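Local coordinates for periplasmic protein-probably involved in high-affinity Fe2+ transport (Escherichia coli F11, PDB 5I0Y) that binds copper in the periplasm and probably takes part in high-affinity ferrous iron transport, for which its copper site is required, at residues Y6-P11 with A21-P26; Y110-H115 with Y145-V150. The protein carries 1 engineered substitution. All coordinates share one frame; numbering follows the deposited sequence.

Interaction 1: Y6-P11 with A21-P26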
loop_
_atom_site.group_PDB
_atom_site.type_symbol
_atom_site.label_atom_id
_atom_site.label_comp_id
_atom_site.label_asym_id
_atom_site.label_seq_id
_atom_site.Cartn_x
_atom_site.Cartn_y
_atom_site.Cartn_z
ATOM N N TYR B 6 -2.328 -21.362 -4.214
ATOM C CA TYR B 6 -3.504 -22.128 -4.617
ATOM C C TYR B 6 -4.753 -21.287 -4.498
ATOM O O TYR B 6 -4.980 -20.659 -3.458
ATOM C CB TYR B 6 -3.611 -23.403 -3.778
ATOM C CG TYR B 6 -2.276 -24.108 -3.706
ATOM C CD1 TYR B 6 -1.810 -24.884 -4.772
ATOM C CD2 TYR B 6 -1.447 -23.938 -2.597
ATOM C CE1 TYR B 6 -0.565 -25.506 -4.713
ATOM C CE2 TYR B 6 -0.206 -24.553 -2.529
ATOM C CZ TYR B 6 0.230 -25.327 -3.588
ATOM O OH TYR B 6 1.466 -25.923 -3.507
ATOM N N PRO B 7 -5.556 -21.242 -5.569
ATOM C CA PRO B 7 -6.804 -20.474 -5.489
ATOM C C PRO B 7 -7.791 -21.047 -4.495
ATOM O O PRO B 7 -7.947 -22.269 -4.391
ATOM C CB PRO B 7 -7.371 -20.568 -6.906
ATOM C CG PRO B 7 -6.189 -20.876 -7.769
ATOM C CD PRO B 7 -5.314 -21.755 -6.932
ATOM N N ALA B 8 -8.429 -20.157 -3.746
ATOM C CA ALA B 8 -9.591 -20.503 -2.950
ATOM C C ALA B 8 -10.834 -19.985 -3.686
ATOM O O ALA B 8 -11.247 -18.825 -3.520
ATOM C CB ALA B 8 -9.480 -19.909 -1.558
ATOM N N GLY B 9 -11.422 -20.831 -4.519
ATOM C CA GLY B 9 -12.581 -20.442 -5.306
ATOM C C GLY B 9 -12.258 -19.474 -6.419
ATOM O O GLY B 9 -11.104 -19.339 -6.853
ATOM N N GLU B 10 -13.299 -18.797 -6.876
ATOM C CA GLU B 10 -13.300 -18.112 -8.133
ATOM C C GLU B 10 -13.064 -16.625 -7.901
ATOM O O GLU B 10 -13.740 -16.032 -7.065
ATOM C CB GLU B 10 -14.680 -18.336 -8.726
ATOM C CG GLU B 10 -14.916 -17.770 -10.101
ATOM C CD GLU B 10 -16.262 -18.212 -10.652
ATOM O OE1 GLU B 10 -16.457 -19.423 -10.880
ATOM O OE2 GLU B 10 -17.127 -17.351 -10.850
ATOM N N PRO B 11 -12.128 -16.009 -8.649
ATOM C CA PRO B 11 -11.993 -14.558 -8.496
ATOM C C PRO B 11 -13.223 -13.845 -9.009
ATOM O O PRO B 11 -13.943 -14.375 -9.874
ATOM C CB PRO B 11 -10.797 -14.212 -9.376
ATOM C CG PRO B 11 -10.739 -15.296 -10.383
ATOM C CD PRO B 11 -11.268 -16.536 -9.725
ATOM N N ALA B 21 -9.247 -14.925 -3.612
ATOM C CA ALA B 21 -8.732 -15.526 -2.392
ATOM C C ALA B 21 -7.728 -16.586 -2.813
ATOM O O ALA B 21 -7.971 -17.333 -3.759
ATOM C CB ALA B 21 -9.863 -16.134 -1.589
ATOM N N VAL B 22 -6.589 -16.637 -2.131
ATOM C CA VAL B 22 -5.605 -17.678 -2.390
ATOM C C VAL B 22 -5.006 -18.097 -1.068
ATOM O O VAL B 22 -5.160 -17.411 -0.059
ATOM C CB VAL B 22 -4.484 -17.229 -3.355
ATOM C CG1 VAL B 22 -5.035 -16.960 -4.749
ATOM C CG2 VAL B 22 -3.764 -16.008 -2.812
ATOM N N TYR B 23 -4.338 -19.240 -1.072
ATOM C CA TYR B 23 -3.632 -19.712 0.109
ATOM C C TYR B 23 -2.328 -20.411 -0.277
ATOM O O TYR B 23 -2.123 -20.821 -1.411
ATOM C CB TYR B 23 -4.525 -20.596 1.002
ATOM C CG TYR B 23 -4.977 -21.878 0.361
ATOM C CD1 TYR B 23 -4.295 -23.075 0.580
ATOM C CD2 TYR B 23 -6.095 -21.904 -0.460
ATOM C CE1 TYR B 23 -4.715 -24.255 -0.010
ATOM C CE2 TYR B 23 -6.521 -23.079 -1.055
ATOM C CZ TYR B 23 -5.836 -24.249 -0.822
ATOM O OH TYR B 23 -6.284 -25.405 -1.427
ATOM N N LEU B 24 -1.438 -20.503 0.699
ATOM C CA LEU B 24 -0.139 -21.159 0.523
ATOM C C LEU B 24 0.299 -21.655 1.897
ATOM O O LEU B 24 -0.429 -21.514 2.884
ATOM C CB LEU B 24 0.894 -20.193 -0.084
ATOM C CG LEU B 24 1.164 -18.916 0.723
ATOM C CD1 LEU B 24 2.604 -18.441 0.544
ATOM C CD2 LEU B 24 0.202 -17.802 0.348
ATOM N N GLN B 25 1.508 -22.220 1.977
ATOM C CA GLN B 25 2.018 -22.640 3.278
ATOM C C GLN B 25 2.184 -21.461 4.226
ATOM O O GLN B 25 2.341 -20.316 3.776
ATOM C CB GLN B 25 3.301 -23.495 3.219
ATOM C CG GLN B 25 4.021 -23.565 1.890
ATOM C CD GLN B 25 4.961 -22.401 1.630
ATOM O OE1 GLN B 25 4.919 -21.370 2.306
ATOM N NE2 GLN B 25 5.819 -22.561 0.627
ATOM N N PRO B 26 2.127 -21.728 5.543
ATOM C CA PRO B 26 2.376 -20.679 6.512
ATOM C C PRO B 26 3.736 -20.021 6.259
ATOM O O PRO B 26 4.673 -20.643 5.743
ATOM C CB PRO B 26 2.366 -21.413 7.856
ATOM C CG PRO B 26 1.509 -22.628 7.605
ATOM C CD PRO B 26 1.820 -23.024 6.196
HETATM O O HOH W 1 -9.778 -16.854 -6.024
#
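Tyr6 and Tyr23 exchange two backbone hydrogen bonds, Tyr6 N to Tyr23 O at 2.9 Å and Tyr23 N to Tyr6 O at 2.8 Å. They form an antiparallel hydrogen-bonded pair. Pro7 and Val22 follow as a non-hydrogen-bonded pair, a position where proline loses no bond to this partner strand. Ala8 N then reaches Ala21 O over 2.9 Å, but from above the carbonyl plane. A water donates to both Ala21 O and Gly9 O, so Ala21 O accepts twice and the water spans the strands as they part.

Beside the backbone, the ring of Tyr23 reaches across to its partner Tyr6. Its CG sits between the backbone N and the carbonyl carbon (chi1 64°), which swings the ring toward 6-11. Tyr6 CB lies over one face in a CH-pi contact, 4.0 Å from the centroid of the Tyr23 ring. Ala8 CB meets the ring edge at CD2 and also touches Ala21 CB, 3.8 Å away. Val22 and Leu24 continue the pairing to the engineered Gln46 and to the copper ligand His44 of strand 43-51.

The hydrogen bonds across this part of the beta hairpin 6-14/17-24 come from backbone and water, so its register does not depend on a polar side chain.

Interaction 2: Y110-H115 with Y145-V150; sequences YKVTYH and YEFKYV
Tyr110 pairs with Phe147 and Val112 with Tyr145 as antiparallel hydrogen-bonded pairs, joined by four backbone hydrogen bonds, and the strand axes run at 146° to each other. Lys111 and Glu146 form the non-hydrogen-bonded pair between them, with exposed side chains on the face opposite Tyr110, Val112, Tyr145 and Phe147.

On the buried face, Phe147 has CG between the backbone N and the carbonyl carbon (chi1 63°), and its ring leans across to 110-115. Tyr110 CB sits over one face of this ring, 3.6 Å from both CE2 and CZ of Phe147. The planes of the Tyr110 and Phe147 rings differ by 20°, but the rings are offset so far that there is little face-to-face stacking. Val112 CG1 packs against Phe147 CE2 and Tyr145 CB.

The pairing places the outermost strand of the chain's mixed beta sandwich, 141-149, against 108-117. Tyr149 completes an aromatic cluster with Tyr110 and Phe147. Tyr149 CB touches Tyr110 CD2 at 3.6 Å, and the two side chains lie alongside, pointing the same way. Farther along, Tyr114 CD2 meets Tyr145 CE2 at 3.8 Å, the side chains crossing at about a right angle. Tyr114 OH hydrogen-bonds to the backbone O of the engineered Gln46, and Tyr145 OH to Leu19 O.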
loop_
_atom_site.group_PDB
_atom_site.type_symbol
_atom_site.label_atom_id
_atom_site.label_comp_id
_atom_site.label_asym_id
_atom_site.label_seq_id
_atom_site.Cartn_x
_atom_site.Cartn_y
_atom_site.Cartn_z
ATOM N N TYR B 110 -15.237 -25.458 2.164
ATOM C CA TYR B 110 -15.243 -24.191 2.881
ATOM C C TYR B 110 -15.924 -23.038 2.141
ATOM O O TYR B 110 -15.975 -23.013 0.908
ATOM C CB TYR B 110 -13.798 -23.764 3.127
ATOM C CG TYR B 110 -13.139 -24.440 4.288
ATOM C CD1 TYR B 110 -13.064 -23.821 5.525
ATOM C CD2 TYR B 110 -12.556 -25.692 4.129
ATOM C CE1 TYR B 110 -12.441 -24.434 6.594
ATOM C CE2 TYR B 110 -11.951 -26.332 5.200
ATOM C CZ TYR B 110 -11.884 -25.689 6.419
ATOM O OH TYR B 110 -11.260 -26.303 7.486
ATOM N N LYS B 111 -16.442 -22.102 2.931
ATOM C CA LYS B 111 -16.838 -20.786 2.459
ATOM C C LYS B 111 -15.893 -19.803 3.129
ATOM O O LYS B 111 -15.526 -19.997 4.289
ATOM C CB LYS B 111 -18.273 -20.463 2.892
ATOM C CG LYS B 111 -18.594 -18.979 2.829
ATOM C CD LYS B 111 -20.041 -18.662 3.175
ATOM C CE LYS B 111 -20.479 -17.402 2.439
ATOM N NZ LYS B 111 -21.502 -16.595 3.151
ATOM N N VAL B 112 -15.452 -18.779 2.399
ATOM C CA VAL B 112 -14.782 -17.648 3.036
ATOM C C VAL B 112 -15.355 -16.353 2.480
ATOM O O VAL B 112 -15.578 -16.227 1.269
ATOM C CB VAL B 112 -13.231 -17.719 2.978
ATOM C CG1 VAL B 112 -12.675 -17.513 1.562
ATOM C CG2 VAL B 112 -12.609 -16.742 3.969
ATOM N N THR B 113 -15.615 -15.426 3.395
ATOM C CA THR B 113 -16.072 -14.095 3.035
ATOM C C THR B 113 -15.032 -13.077 3.495
ATOM O O THR B 113 -14.582 -13.109 4.634
ATOM C CB THR B 113 -17.458 -13.799 3.624
ATOM O OG1 THR B 113 -18.384 -14.761 3.102
ATOM C CG2 THR B 113 -17.964 -12.384 3.242
ATOM N N TYR B 114 -14.651 -12.198 2.575
ATOM C CA TYR B 114 -13.791 -11.067 2.899
ATOM C C TYR B 114 -14.645 -9.824 3.051
ATOM O O TYR B 114 -15.465 -9.537 2.194
ATOM C CB TYR B 114 -12.718 -10.859 1.829
ATOM C CG TYR B 114 -11.692 -11.966 1.700
ATOM C CD1 TYR B 114 -11.501 -12.925 2.709
ATOM C CD2 TYR B 114 -10.861 -12.025 0.575
ATOM C CE1 TYR B 114 -10.557 -13.926 2.568
ATOM C CE2 TYR B 114 -9.900 -13.013 0.443
ATOM C CZ TYR B 114 -9.756 -13.962 1.437
ATOM O OH TYR B 114 -8.794 -14.951 1.348
ATOM N N HIS B 115 -14.436 -9.103 4.149
ATOM C CA HIS B 115 -15.144 -7.845 4.459
ATOM C C HIS B 115 -14.206 -6.709 4.194
ATOM O O HIS B 115 -13.201 -6.575 4.899
ATOM C CB HIS B 115 -15.594 -7.831 5.920
ATOM C CG HIS B 115 -16.244 -9.121 6.373
ATOM N ND1 HIS B 115 -17.458 -9.513 5.923
ATOM C CD2 HIS B 115 -15.810 -10.111 7.253
ATOM C CE1 HIS B 115 -17.787 -10.686 6.487
ATOM N NE2 HIS B 115 -16.780 -11.058 7.302
ATOM N N TYR B 145 -16.238 -16.727 -1.431
ATOM C CA TYR B 145 -15.518 -17.752 -2.195
ATOM C C TYR B 145 -15.873 -19.101 -1.622
ATOM O O TYR B 145 -16.035 -19.221 -0.412
ATOM C CB TYR B 145 -13.992 -17.547 -2.066
ATOM C CG TYR B 145 -13.559 -16.171 -2.492
ATOM C CD1 TYR B 145 -13.321 -15.890 -3.833
ATOM C CD2 TYR B 145 -13.427 -15.146 -1.569
ATOM C CE1 TYR B 145 -12.955 -14.617 -4.246
ATOM C CE2 TYR B 145 -13.045 -13.879 -1.964
ATOM C CZ TYR B 145 -12.823 -13.619 -3.302
ATOM O OH TYR B 145 -12.447 -12.364 -3.707
ATOM N N GLU B 146 -15.972 -20.105 -2.484
ATOM C CA GLU B 146 -16.187 -21.488 -2.060
ATOM C C GLU B 146 -15.062 -22.343 -2.608
ATOM O O GLU B 146 -14.680 -22.224 -3.761
ATOM C CB GLU B 146 -17.539 -22.007 -2.547
ATOM C CG GLU B 146 -18.733 -21.343 -1.876
ATOM C CD GLU B 146 -20.076 -21.937 -2.260
ATOM O OE1 GLU B 146 -20.121 -22.838 -3.120
ATOM O OE2 GLU B 146 -21.095 -21.491 -1.690
ATOM N N PHE B 147 -14.505 -23.191 -1.759
ATOM C CA PHE B 147 -13.364 -23.991 -2.158
ATOM C C PHE B 147 -13.289 -25.271 -1.352
ATOM O O PHE B 147 -13.793 -25.332 -0.232
ATOM C CB PHE B 147 -12.041 -23.184 -2.064
ATOM C CG PHE B 147 -11.675 -22.729 -0.667
ATOM C CD1 PHE B 147 -10.615 -23.331 0.006
ATOM C CD2 PHE B 147 -12.343 -21.674 -0.045
ATOM C CE1 PHE B 147 -10.256 -22.916 1.281
ATOM C CE2 PHE B 147 -11.988 -21.254 1.227
ATOM C CZ PHE B 147 -10.939 -21.871 1.889
ATOM N N LYS B 148 -12.643 -26.270 -1.941
ATOM C CA LYS B 148 -12.341 -27.508 -1.244
ATOM C C LYS B 148 -10.914 -27.445 -0.710
ATOM O O LYS B 148 -9.958 -27.241 -1.462
ATOM C CB LYS B 148 -12.547 -28.707 -2.163
ATOM C CG LYS B 148 -12.601 -30.027 -1.409
ATOM C CD LYS B 148 -12.457 -31.206 -2.350
ATOM C CE LYS B 148 -12.285 -32.502 -1.576
ATOM N NZ LYS B 148 -11.487 -33.521 -2.313
ATOM N N TYR B 149 -10.779 -27.579 0.599
ATOM C CA TYR B 149 -9.475 -27.602 1.245
ATOM C C TYR B 149 -9.088 -29.035 1.600
ATOM O O TYR B 149 -9.815 -29.711 2.327
ATOM C CB TYR B 149 -9.484 -26.728 2.508
ATOM C CG TYR B 149 -8.205 -26.815 3.298
ATOM C CD1 TYR B 149 -7.022 -26.278 2.794
ATOM C CD2 TYR B 149 -8.172 -27.446 4.541
ATOM C CE1 TYR B 149 -5.844 -26.366 3.511
ATOM C CE2 TYR B 149 -7.001 -27.536 5.259
ATOM C CZ TYR B 149 -5.843 -26.995 4.742
ATOM O OH TYR B 149 -4.690 -27.105 5.467
ATOM N N VAL B 150 -7.945 -29.486 1.088
ATOM C CA VAL B 150 -7.472 -30.852 1.333
ATOM C C VAL B 150 -6.144 -30.868 2.083
ATOM O O VAL B 150 -5.672 -31.917 2.525
ATOM C CB VAL B 150 -7.386 -31.690 0.029
ATOM C CG1 VAL B 150 -8.782 -31.998 -0.503
ATOM C CG2 VAL B 150 -6.536 -31.006 -1.033
#

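In the fold
From the N terminus, interaction 1 comes first and closes a short loop, the hairpin of strands 6-14 and 17-24. The chain then runs through strands 43-51 to 95-102, which include the copper ligands His44, Met90 and His97. Interaction 2 closes a second, longer loop between strands 108-117 and 141-149. The two loops follow in series and neither nest nor cross. In strand order the contacts lie at opposite ends of the sheet, yet the centres of interactions 1 and 2 are about 9 Å apart. They pack directly: Ala8 O lies 3.4 Å from Tyr145 CB, and Ala21 CB 3.3 Å from Tyr114 OH. The first contact joins the outermost strands 6-14 and 141-149, the second their neighbours 17-24 and 108-117.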